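Local coordinates for congerin-2 (PDB 1IS3), which binds beta-galactosides such as lactose as a homodimeric galectin of the conger eel, although its physiological role is not yet known, at residues A[43-48]-A[56-61]. Sequence-based numbering, arbitrary orientation.
Sequences MHMDHR and NVLVLN. With GAL (beta-D-galactopyranose), chain B; BGC (beta-D-glucopyranose), chain C.
R48 and V59 meet because the arginine, its CG anti to the carbonyl carbon (chi1 -67°), runs extended as far as NE and lies obliquely across the valine, whose CG2 packs against one face of the guanidinium, offset toward its rim and 3.7 Å from NE. Polar partners line the edge. R48 NE reaches the anti side of D46 OD2 in a 2.8 Å salt bridge, well out of the carboxylate plane; with D54 on NH2 this limits how the guanidinium can turn, and R29 grips the same D46 oxygen. So held, R48 spans both sugars: NH1 donates to GAL O5 (2.8 Å) and GAL O4, and NH2 to BGC O3 (2.7 Å). H44, with CG anti to its backbone N (chi1 168°), has NE2 hydrogen-bonded to GAL O4 (2.8 Å), which lies near the imidazole plane, N33 holding its ND1. From the partner strand N61 ND2 donates almost straight (173°) to GAL O6. The opposite face of the sheet is largely apolar: M45 CE touches L58 CD1 at 3.5 Å, and L58 CD2 lies over a face of the H47 imidazole, whose ND1 bonds to F30 O. Where the loop rejoins the sheet, N56 and V57 both face R48 in a G1 beta bulge. This antiparallel hairpin supplies H44, D46, R48 and N61 to the galectin carbohydrate-recognition site, which W69 and E72 of strand 68-75 help complete.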
loop_
_atom_site.group_PDB
_atom_site.type_symbol
_atom_site.label_atom_id
_atom_site.label_comp_id
_atom_site.label_asym_id
_atom_site.label_seq_id
_atom_site.Cartn_x
_atom_site.Cartn_y
_atom_site.Cartn_z
ATOM N N MET A 43 7.698 12.463 8.689
ATOM C CA MET A 43 8.544 11.613 9.508
ATOM C C MET A 43 9.410 10.797 8.546
ATOM O O MET A 43 8.878 9.969 7.790
ATOM C CB MET A 43 7.658 10.708 10.360
ATOM C CG MET A 43 8.350 10.008 11.544
ATOM S SD MET A 43 9.562 8.784 11.048
ATOM C CE MET A 43 8.535 7.522 10.335
ATOM N N HIS A 44 10.699 11.130 8.483
ATOM C CA HIS A 44 11.711 10.389 7.752
ATOM C C HIS A 44 12.495 9.560 8.789
ATOM O O HIS A 44 13.026 10.175 9.709
ATOM C CB HIS A 44 12.635 11.380 7.033
ATOM C CG HIS A 44 13.934 10.794 6.430
ATOM N ND1 HIS A 44 14.081 10.067 5.325
ATOM C CD2 HIS A 44 15.230 11.019 6.899
ATOM C CE1 HIS A 44 15.358 9.847 5.082
ATOM N NE2 HIS A 44 16.043 10.429 6.040
ATOM N N MET A 45 12.617 8.234 8.707
ATOM C CA MET A 45 13.359 7.441 9.665
ATOM C C MET A 45 14.434 6.733 8.832
ATOM O O MET A 45 14.159 5.789 8.056
ATOM C CB MET A 45 12.393 6.479 10.272
ATOM C CG MET A 45 13.086 5.567 11.227
ATOM S SD MET A 45 11.873 4.351 11.822
ATOM C CE MET A 45 12.736 4.056 13.318
ATOM N N ASP A 46 15.678 7.186 8.928
ATOM C CA ASP A 46 16.748 6.649 8.135
ATOM C C ASP A 46 17.555 5.662 8.969
ATOM O O ASP A 46 17.864 5.913 10.140
ATOM C CB ASP A 46 17.587 7.820 7.650
ATOM C CG ASP A 46 18.482 7.485 6.481
ATOM O OD1 ASP A 46 18.169 6.603 5.695
ATOM O OD2 ASP A 46 19.522 8.118 6.332
ATOM N N HIS A 47 17.877 4.520 8.379
ATOM C CA HIS A 47 18.555 3.428 9.056
ATOM C C HIS A 47 19.939 3.388 8.442
ATOM O O HIS A 47 20.076 2.974 7.284
ATOM C CB HIS A 47 17.849 2.075 8.822
ATOM C CG HIS A 47 16.374 2.073 9.171
ATOM N ND1 HIS A 47 15.409 2.755 8.530
ATOM C CD2 HIS A 47 15.782 1.306 10.136
ATOM C CE1 HIS A 47 14.249 2.427 9.059
ATOM N NE2 HIS A 47 14.496 1.559 10.012
ATOM N N ARG A 48 20.961 3.855 9.168
ATOM C CA ARG A 48 22.282 4.015 8.562
ATOM C C ARG A 48 23.255 2.951 9.028
ATOM O O ARG A 48 23.648 2.930 10.206
ATOM C CB ARG A 48 22.840 5.394 8.905
ATOM C CG ARG A 48 22.030 6.508 8.235
ATOM C CD ARG A 48 22.442 7.916 8.699
ATOM N NE ARG A 48 21.582 8.940 8.083
ATOM C CZ ARG A 48 21.812 10.263 8.078
ATOM N NH1 ARG A 48 20.961 11.116 7.481
ATOM N NH2 ARG A 48 22.879 10.729 8.706
ATOM N N ASN A 56 25.510 2.384 12.152
ATOM C CA ASN A 56 24.511 1.746 13.000
ATOM C C ASN A 56 23.787 2.752 13.909
ATOM O O ASN A 56 23.738 2.707 15.152
ATOM C CB ASN A 56 25.171 0.597 13.844
ATOM C CG ASN A 56 25.930 -0.373 12.944
ATOM O OD1 ASN A 56 25.460 -0.815 11.891
ATOM N ND2 ASN A 56 27.208 -0.623 13.230
ATOM N N VAL A 57 23.145 3.714 13.235
ATOM C CA VAL A 57 22.379 4.748 13.936
ATOM C C VAL A 57 21.076 4.992 13.174
ATOM O O VAL A 57 21.004 4.779 11.945
ATOM C CB VAL A 57 23.300 6.046 14.045
ATOM C CG1 VAL A 57 23.687 6.541 12.699
ATOM C CG2 VAL A 57 22.566 7.169 14.761
ATOM N N LEU A 58 20.044 5.362 13.936
ATOM C CA LEU A 58 18.803 5.812 13.343
ATOM C C LEU A 58 18.823 7.332 13.326
ATOM O O LEU A 58 19.236 7.945 14.311
ATOM C CB LEU A 58 17.549 5.374 14.130
ATOM C CG LEU A 58 17.114 3.898 14.082
ATOM C CD1 LEU A 58 15.851 3.744 14.962
ATOM C CD2 LEU A 58 16.834 3.444 12.666
ATOM N N VAL A 59 18.408 7.956 12.232
ATOM C CA VAL A 59 18.323 9.405 12.167
ATOM C C VAL A 59 16.883 9.739 11.754
ATOM O O VAL A 59 16.378 9.214 10.739
ATOM C CB VAL A 59 19.339 9.944 11.125
ATOM C CG1 VAL A 59 19.202 11.467 10.954
ATOM C CG2 VAL A 59 20.764 9.626 11.611
ATOM N N LEU A 60 16.205 10.590 12.529
ATOM C CA LEU A 60 14.832 10.994 12.250
ATOM C C LEU A 60 14.749 12.490 11.932
ATOM O O LEU A 60 15.449 13.311 12.557
ATOM C CB LEU A 60 13.944 10.680 13.453
ATOM C CG LEU A 60 13.821 9.170 13.674
ATOM C CD1 LEU A 60 14.868 8.726 14.687
ATOM C CD2 LEU A 60 12.423 8.844 14.124
ATOM N N ASN A 61 13.933 12.860 10.950
ATOM C CA ASN A 61 13.796 14.259 10.579
ATOM C C ASN A 61 12.546 14.510 9.738
ATOM O O ASN A 61 11.826 13.558 9.408
ATOM C CB ASN A 61 15.053 14.701 9.806
ATOM C CG ASN A 61 15.410 16.195 9.926
ATOM O OD1 ASN A 61 14.620 17.019 10.364
ATOM N ND2 ASN A 61 16.587 16.610 9.505
HETATM C C1 GAL B . 20.982 13.997 5.435
HETATM C C2 GAL B . 20.695 13.035 4.289
HETATM C C3 GAL B . 19.215 13.043 3.936
HETATM C C4 GAL B . 18.373 12.781 5.189
HETATM C C5 GAL B . 18.752 13.794 6.262
HETATM C C6 GAL B . 17.996 13.585 7.547
HETATM O O2 GAL B . 21.449 13.417 3.155
HETATM O O3 GAL B . 18.955 12.048 2.959
HETATM O O4 GAL B . 18.585 11.460 5.672
HETATM O O5 GAL B . 20.155 13.692 6.567
HETATM O O6 GAL B . 18.321 14.591 8.488
HETATM C C2 BGC C . 24.250 15.243 8.709
HETATM C C3 BGC C . 23.571 14.176 7.851
HETATM C C4 BGC C . 22.861 14.847 6.680
HETATM C C5 BGC C . 23.862 15.708 5.890
HETATM C C6 BGC C . 23.205 16.496 4.777
HETATM C C1 BGC C . 25.215 16.041 7.836
HETATM O O1 BGC C . 25.805 17.040 8.595
HETATM O O2 BGC C . 24.959 14.632 9.777
HETATM O O3 BGC C . 22.645 13.445 8.633
HETATM O O4 BGC C . 22.307 13.840 5.816
HETATM O O5 BGC C . 24.495 16.665 6.764
HETATM O O6 BGC C . 22.164 17.319 5.285
#